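Putative silent information regulator 2 (Leishmania infantum, PDB 5OL0) probably catalyses the NAD-dependent deacetylation of acetyl-lysine in proteins, as a zinc-containing class I sirtuin thought to regulate gene expression. Local coordinates at residues A[11-16]-A[276-280]; A[212-218]-A[237-243]. All blocks are in the same frame, centred on the assembly; numbering follows the deposited sequence.

Contact 1 of 2, residues A[11-16]-A[276-280]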
loop_
_atom_site.group_PDB
_atom_site.type_symbol
_atom_site.label_atom_id
_atom_site.label_comp_id
_atom_site.label_asym_id
_atom_site.label_seq_id
_atom_site.Cartn_x
_atom_site.Cartn_y
_atom_site.Cartn_z
ATOM N N HIS A 11 13.325 2.385 -31.033
ATOM C CA HIS A 11 12.242 2.914 -30.148
ATOM C C HIS A 11 11.971 2.084 -28.855
ATOM O O HIS A 11 11.375 2.601 -27.914
ATOM C CB HIS A 11 10.927 3.186 -30.936
ATOM C CG HIS A 11 10.259 1.954 -31.459
ATOM N ND1 HIS A 11 9.394 1.200 -30.693
ATOM C CD2 HIS A 11 10.348 1.321 -32.651
ATOM C CE1 HIS A 11 8.975 0.159 -31.395
ATOM N NE2 HIS A 11 9.534 0.213 -32.590
ATOM N N GLN A 12 12.441 0.835 -28.844
ATOM C CA GLN A 12 12.488 -0.017 -27.657
ATOM C C GLN A 12 13.764 0.084 -26.781
ATOM O O GLN A 12 13.795 -0.522 -25.721
ATOM C CB GLN A 12 12.287 -1.465 -28.084
ATOM C CG GLN A 12 10.955 -1.686 -28.779
ATOM C CD GLN A 12 10.723 -3.140 -29.056
ATOM O OE1 GLN A 12 11.443 -3.761 -29.863
ATOM N NE2 GLN A 12 9.739 -3.716 -28.363
ATOM N N GLU A 13 14.803 0.831 -27.174
ATOM C CA GLU A 13 15.937 1.054 -26.251
ATOM C C GLU A 13 15.389 1.618 -24.947
ATOM O O GLU A 13 14.749 2.711 -24.926
ATOM C CB GLU A 13 16.966 2.073 -26.781
ATOM C CG GLU A 13 17.974 1.494 -27.734
ATOM C CD GLU A 13 18.878 0.462 -27.099
ATOM O OE1 GLU A 13 19.209 0.558 -25.882
ATOM O OE2 GLU A 13 19.249 -0.441 -27.857
ATOM N N HIS A 14 15.733 0.919 -23.876
ATOM C CA HIS A 14 15.208 1.186 -22.562
ATOM C C HIS A 14 15.991 2.266 -21.806
ATOM O O HIS A 14 17.216 2.254 -21.728
ATOM C CB HIS A 14 15.181 -0.110 -21.723
ATOM C CG HIS A 14 14.045 -0.126 -20.761
ATOM N ND1 HIS A 14 14.063 0.632 -19.624
ATOM C CD2 HIS A 14 12.812 -0.701 -20.819
ATOM C CE1 HIS A 14 12.909 0.509 -18.997
ATOM N NE2 HIS A 14 12.134 -0.296 -19.698
ATOM N N VAL A 15 15.272 3.146 -21.145
ATOM C CA VAL A 15 15.903 4.131 -20.252
ATOM C C VAL A 15 16.857 3.468 -19.227
ATOM O O VAL A 15 17.821 4.108 -18.782
ATOM C CB VAL A 15 14.790 4.951 -19.540
ATOM C CG1 VAL A 15 15.288 5.761 -18.383
ATOM C CG2 VAL A 15 14.136 5.895 -20.540
ATOM N N LEU A 16 16.590 2.215 -18.824
ATOM C CA LEU A 16 17.448 1.550 -17.829
ATOM C C LEU A 16 18.718 0.882 -18.425
ATOM O O LEU A 16 19.531 0.365 -17.656
ATOM C CB LEU A 16 16.669 0.509 -17.016
ATOM C CG LEU A 16 15.587 1.015 -16.087
ATOM C CD1 LEU A 16 14.840 -0.183 -15.494
ATOM C CD2 LEU A 16 16.168 1.902 -14.984
ATOM N N VAL A 276 9.972 7.674 -24.694
ATOM C CA VAL A 276 10.910 6.560 -24.356
ATOM C C VAL A 276 10.276 5.306 -23.665
ATOM O O VAL A 276 9.188 5.350 -23.075
ATOM C CB VAL A 276 12.162 7.011 -23.525
ATOM C CG1 VAL A 276 13.087 7.937 -24.339
ATOM C CG2 VAL A 276 11.767 7.592 -22.162
ATOM N N CYS A 277 10.992 4.188 -23.786
ATOM C CA CYS A 277 10.608 2.923 -23.228
ATOM C C CYS A 277 11.191 2.906 -21.789
ATOM O O CYS A 277 12.414 2.857 -21.587
ATOM C CB CYS A 277 11.133 1.812 -24.133
ATOM S SG CYS A 277 10.933 0.156 -23.471
ATOM N N ARG A 278 10.299 3.079 -20.807
ATOM C CA ARG A 278 10.703 3.317 -19.427
ATOM C C ARG A 278 10.048 2.400 -18.365
ATOM O O ARG A 278 10.408 2.511 -17.217
ATOM C CB ARG A 278 10.586 4.825 -19.064
ATOM C CG ARG A 278 9.278 5.550 -19.394
ATOM C CD ARG A 278 8.178 5.132 -18.464
ATOM N NE ARG A 278 6.961 5.915 -18.579
ATOM C CZ ARG A 278 6.653 6.996 -17.864
ATOM N NH1 ARG A 278 7.462 7.531 -16.951
ATOM N NH2 ARG A 278 5.489 7.546 -18.078
ATOM N N ASP A 279 9.121 1.530 -18.759
ATOM C CA ASP A 279 8.393 0.608 -17.877
ATOM C C ASP A 279 8.988 -0.759 -17.958
ATOM O O ASP A 279 9.520 -1.156 -18.998
ATOM C CB ASP A 279 6.928 0.475 -18.311
ATOM C CG ASP A 279 6.179 1.753 -18.208
ATOM O OD1 ASP A 279 6.566 2.607 -17.398
ATOM O OD2 ASP A 279 5.187 1.921 -18.942
ATOM N N VAL A 280 9.043 -1.414 -16.806
ATOM C CA VAL A 280 9.406 -2.807 -16.710
ATOM C C VAL A 280 8.517 -3.507 -15.694
ATOM O O VAL A 280 8.140 -2.901 -14.682
ATOM C CB VAL A 280 10.902 -2.909 -16.396
ATOM C CG1 VAL A 280 11.232 -2.260 -15.078
ATOM C CG2 VAL A 280 11.331 -4.342 -16.430
HETATM O O HOH W 1 13.154 4.424 -25.709
#

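Contact 2 of 2, residues A[212-218]-A[237-243]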
loop_
_atom_site.group_PDB
_atom_site.type_symbol
_atom_site.label_atom_id
_atom_site.label_comp_id
_atom_site.label_asym_id
_atom_site.label_seq_id
_atom_site.Cartn_x
_atom_site.Cartn_y
_atom_site.Cartn_z
ATOM N N GLU A 212 12.448 10.582 -9.708
ATOM C CA GLU A 212 13.479 10.111 -10.672
ATOM C C GLU A 212 13.290 8.629 -11.024
ATOM O O GLU A 212 13.934 8.120 -11.917
ATOM C CB GLU A 212 14.885 10.258 -10.045
ATOM C CG GLU A 212 15.369 11.686 -9.959
ATOM C CD GLU A 212 16.574 11.942 -9.005
ATOM O OE1 GLU A 212 16.973 11.138 -8.122
ATOM O OE2 GLU A 212 17.116 13.049 -9.140
ATOM N N LEU A 213 12.425 7.945 -10.271
ATOM C CA LEU A 213 12.217 6.515 -10.358
ATOM C C LEU A 213 11.002 6.179 -9.505
ATOM O O LEU A 213 10.825 6.733 -8.386
ATOM C CB LEU A 213 13.431 5.741 -9.866
ATOM C CG LEU A 213 13.260 4.230 -9.795
ATOM C CD1 LEU A 213 13.062 3.591 -11.158
ATOM C CD2 LEU A 213 14.429 3.628 -9.042
ATOM N N VAL A 214 10.174 5.284 -10.031
ATOM C CA VAL A 214 9.024 4.819 -9.313
ATOM C C VAL A 214 9.069 3.286 -9.319
ATOM O O VAL A 214 9.427 2.675 -10.318
ATOM C CB VAL A 214 7.725 5.461 -9.807
ATOM C CG1 VAL A 214 7.489 5.218 -11.248
ATOM C CG2 VAL A 214 6.537 4.948 -9.016
ATOM N N ILE A 215 8.872 2.703 -8.142
ATOM C CA ILE A 215 8.891 1.269 -7.953
ATOM C C ILE A 215 7.561 1.007 -7.308
ATOM O O ILE A 215 7.226 1.604 -6.259
ATOM C CB ILE A 215 10.006 0.815 -6.972
ATOM C CG1 ILE A 215 11.391 1.257 -7.474
ATOM C CG2 ILE A 215 9.957 -0.697 -6.780
ATOM C CD1 ILE A 215 12.542 0.860 -6.532
ATOM N N ILE A 216 6.788 0.128 -7.942
ATOM C CA ILE A 216 5.381 -0.038 -7.667
ATOM C C ILE A 216 5.222 -1.496 -7.304
ATOM O O ILE A 216 5.372 -2.369 -8.181
ATOM C CB ILE A 216 4.564 0.265 -8.948
ATOM C CG1 ILE A 216 4.874 1.662 -9.429
ATOM C CG2 ILE A 216 3.047 -0.014 -8.765
ATOM C CD1 ILE A 216 4.356 1.973 -10.844
ATOM N N ILE A 217 4.983 -1.780 -6.017
ATOM C CA ILE A 217 5.067 -3.156 -5.539
ATOM C C ILE A 217 3.731 -3.670 -5.073
ATOM O O ILE A 217 3.212 -3.294 -3.970
ATOM C CB ILE A 217 6.062 -3.302 -4.389
ATOM C CG1 ILE A 217 7.367 -2.574 -4.752
ATOM C CG2 ILE A 217 6.189 -4.803 -4.039
ATOM C CD1 ILE A 217 8.460 -2.586 -3.711
ATOM N N GLY A 218 3.188 -4.596 -5.881
ATOM C CA GLY A 218 2.030 -5.355 -5.440
ATOM C C GLY A 218 0.741 -4.577 -5.429
ATOM O O GLY A 218 -0.171 -4.913 -4.681
ATOM N N VAL A 237 10.877 9.066 -16.837
ATOM C CA VAL A 237 11.485 8.331 -15.721
ATOM C C VAL A 237 11.075 6.846 -15.693
ATOM O O VAL A 237 9.944 6.521 -16.003
ATOM C CB VAL A 237 11.279 8.988 -14.360
ATOM C CG1 VAL A 237 11.857 10.411 -14.368
ATOM C CG2 VAL A 237 9.855 8.870 -13.888
ATOM N N PRO A 238 11.989 5.966 -15.298
ATOM C CA PRO A 238 11.677 4.560 -15.212
ATOM C C PRO A 238 10.578 4.258 -14.177
ATOM O O PRO A 238 10.500 4.931 -13.098
ATOM C CB PRO A 238 12.993 3.893 -14.812
ATOM C CG PRO A 238 13.889 4.988 -14.381
ATOM C CD PRO A 238 13.391 6.254 -14.959
ATOM N N ARG A 239 9.729 3.281 -14.532
ATOM C CA ARG A 239 8.664 2.842 -13.667
ATOM C C ARG A 239 8.774 1.328 -13.558
ATOM O O ARG A 239 8.687 0.639 -14.547
ATOM C CB ARG A 239 7.300 3.297 -14.177
ATOM C CG ARG A 239 7.185 4.772 -14.490
ATOM C CD ARG A 239 5.744 5.213 -14.743
ATOM N NE ARG A 239 5.228 4.612 -15.971
ATOM C CZ ARG A 239 4.011 4.860 -16.489
ATOM N NH1 ARG A 239 3.160 5.721 -15.937
ATOM N NH2 ARG A 239 3.656 4.271 -17.603
ATOM N N VAL A 240 9.038 0.828 -12.361
ATOM C CA VAL A 240 9.344 -0.561 -12.149
ATOM C C VAL A 240 8.120 -1.150 -11.486
ATOM O O VAL A 240 7.719 -0.682 -10.422
ATOM C CB VAL A 240 10.605 -0.715 -11.223
ATOM C CG1 VAL A 240 10.807 -2.157 -10.833
ATOM C CG2 VAL A 240 11.840 -0.247 -11.975
ATOM N N VAL A 241 7.512 -2.160 -12.084
ATOM C CA VAL A 241 6.305 -2.745 -11.488
ATOM C C VAL A 241 6.688 -4.141 -11.072
ATOM O O VAL A 241 7.180 -4.905 -11.911
ATOM C CB VAL A 241 5.113 -2.773 -12.446
ATOM C CG1 VAL A 241 3.908 -3.392 -11.757
ATOM C CG2 VAL A 241 4.813 -1.352 -12.951
ATOM N N MET A 242 6.566 -4.430 -9.777
ATOM C CA MET A 242 6.681 -5.808 -9.241
ATOM C C MET A 242 5.312 -6.346 -8.876
ATOM O O MET A 242 4.699 -5.923 -7.887
ATOM C CB MET A 242 7.580 -5.850 -8.014
ATOM C CG MET A 242 8.978 -5.305 -8.224
ATOM S SD MET A 242 9.993 -5.404 -6.724
ATOM C CE MET A 242 11.561 -4.966 -7.455
ATOM N N ASN A 243 4.809 -7.293 -9.671
ATOM C CA ASN A 243 3.419 -7.744 -9.496
ATOM C C ASN A 243 3.301 -9.165 -10.075
ATOM O O ASN A 243 4.048 -9.511 -10.972
ATOM C CB ASN A 243 2.453 -6.756 -10.182
ATOM C CG ASN A 243 1.030 -6.810 -9.613
ATOM O OD1 ASN A 243 0.293 -7.735 -9.910
ATOM N ND2 ASN A 243 0.651 -5.833 -8.789
HETATM O O HOH W 2 2.472 -3.386 -8.474
#

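Contact 1 of 2, residues A[11-16]-A[276-280]
A loop-to-edge contact at the rim of the Rossmann-fold domain brings the N-terminal segment 11-16, just ahead of helix 21-30, against residues 276-280, which run into the start of strand 279-282, one of the two edge strands of the parallel sheet. Cys277 and His14 have the most surface covered of any residues in the contact. The imidazole suits its place because its two nitrogens can play opposite parts: NE2 donates to Asp279 O at 2.8 Å, almost in line, while ND1 accepts from Leu16 N at 3.1 Å and so holds the turn of its own segment. Cys277 is small and weakly polar enough to sit against the loop, its SG 3.4 Å from His14 CD2, an oblique sulfur-aromatic contact. Apolar side chains close the flanks. Val15 CG2 meets Val276 CG2 at 3.3 Å, and Leu16, buried against Leu24 and Tyr27 of helix 21-30, reaches Val280 CG1 with CD1 at 4.2 Å. Asp279 points away from the loop, to Arg239 of the neighbouring strand 239-242. Backbone polar groups complete the join: Val15 N donates to Cys277 O at 2.9 Å, and one water accepts from Cys277 N at 2.9 Å while donating to Glu13 O at 2.5 Å.

Contact 2 of 2, residues A[212-218]-A[237-243]
Ile216, Met242 and Val240 lose the most surface where strands 213-217 and 239-242 run side by side in the parallel sheet of the sirtuin Rossmann-fold domain, 4.7 Å apart and 12° from parallel. Val240 is central to the bonding: its N donates to Val214 O and its O accepts from Ile216 N, both at 2.8 Å. Ile216 carries the alternation on, its O taking Met242 N at 2.9 Å. Beta-branched residues favour the extended backbone and fill both faces of this buried sheet. On one face Val240 CG2 lies 4.1 Å from Leu213 CD1, and Met242, long and flexible, brings SD to 4.3 Å from Ile217 CG1; helix 21-30 covers this face, Leu24 touching Val240 and Leu21 touching Met242. On the other, Ile216 CD1 meets Val241 CG2 at 4.0 Å, and Arg239 sends its guanidinium away to Asp279 of strand 279-282. Directly after the strands come Gly218 and Asn243, which probably bind NAD(+), as in a close relative, consistent with the Rossmann habit of placing the nucleotide at the C-terminal ends of parallel strands. Gly218 has a positive phi of 74°, easily adopted without a side chain, as the chain leaves the sheet, and its N still donates to Met242 O at 2.8 Å.

Contact 2 lies inside the sheet, whereas contact 1 closes its margin and is partly open to solvent. Along the chain 212-218 and 237-243 are nested within the loop that contact 1 closes, and strand 239-242 is the shared neighbour: Val280 O comes 2.8 Å from Val241 N, a probable hydrogen bond, and Asp279 OD1 forms a salt bridge with Arg239 NE at 2.8 Å. Position sets the chemistry. Contact 2 relies on regular main-chain bonding and aliphatic side chains; contact 1 has one main-chain bond across it and adds an imidazole, a thiol, a bridging water and a few apolar contacts. Their apolar parts merge where Leu16 CD2 packs on Pro238 CB at 3.8 Å and Val280 CG1 on Val240 CG2 at 3.7 Å.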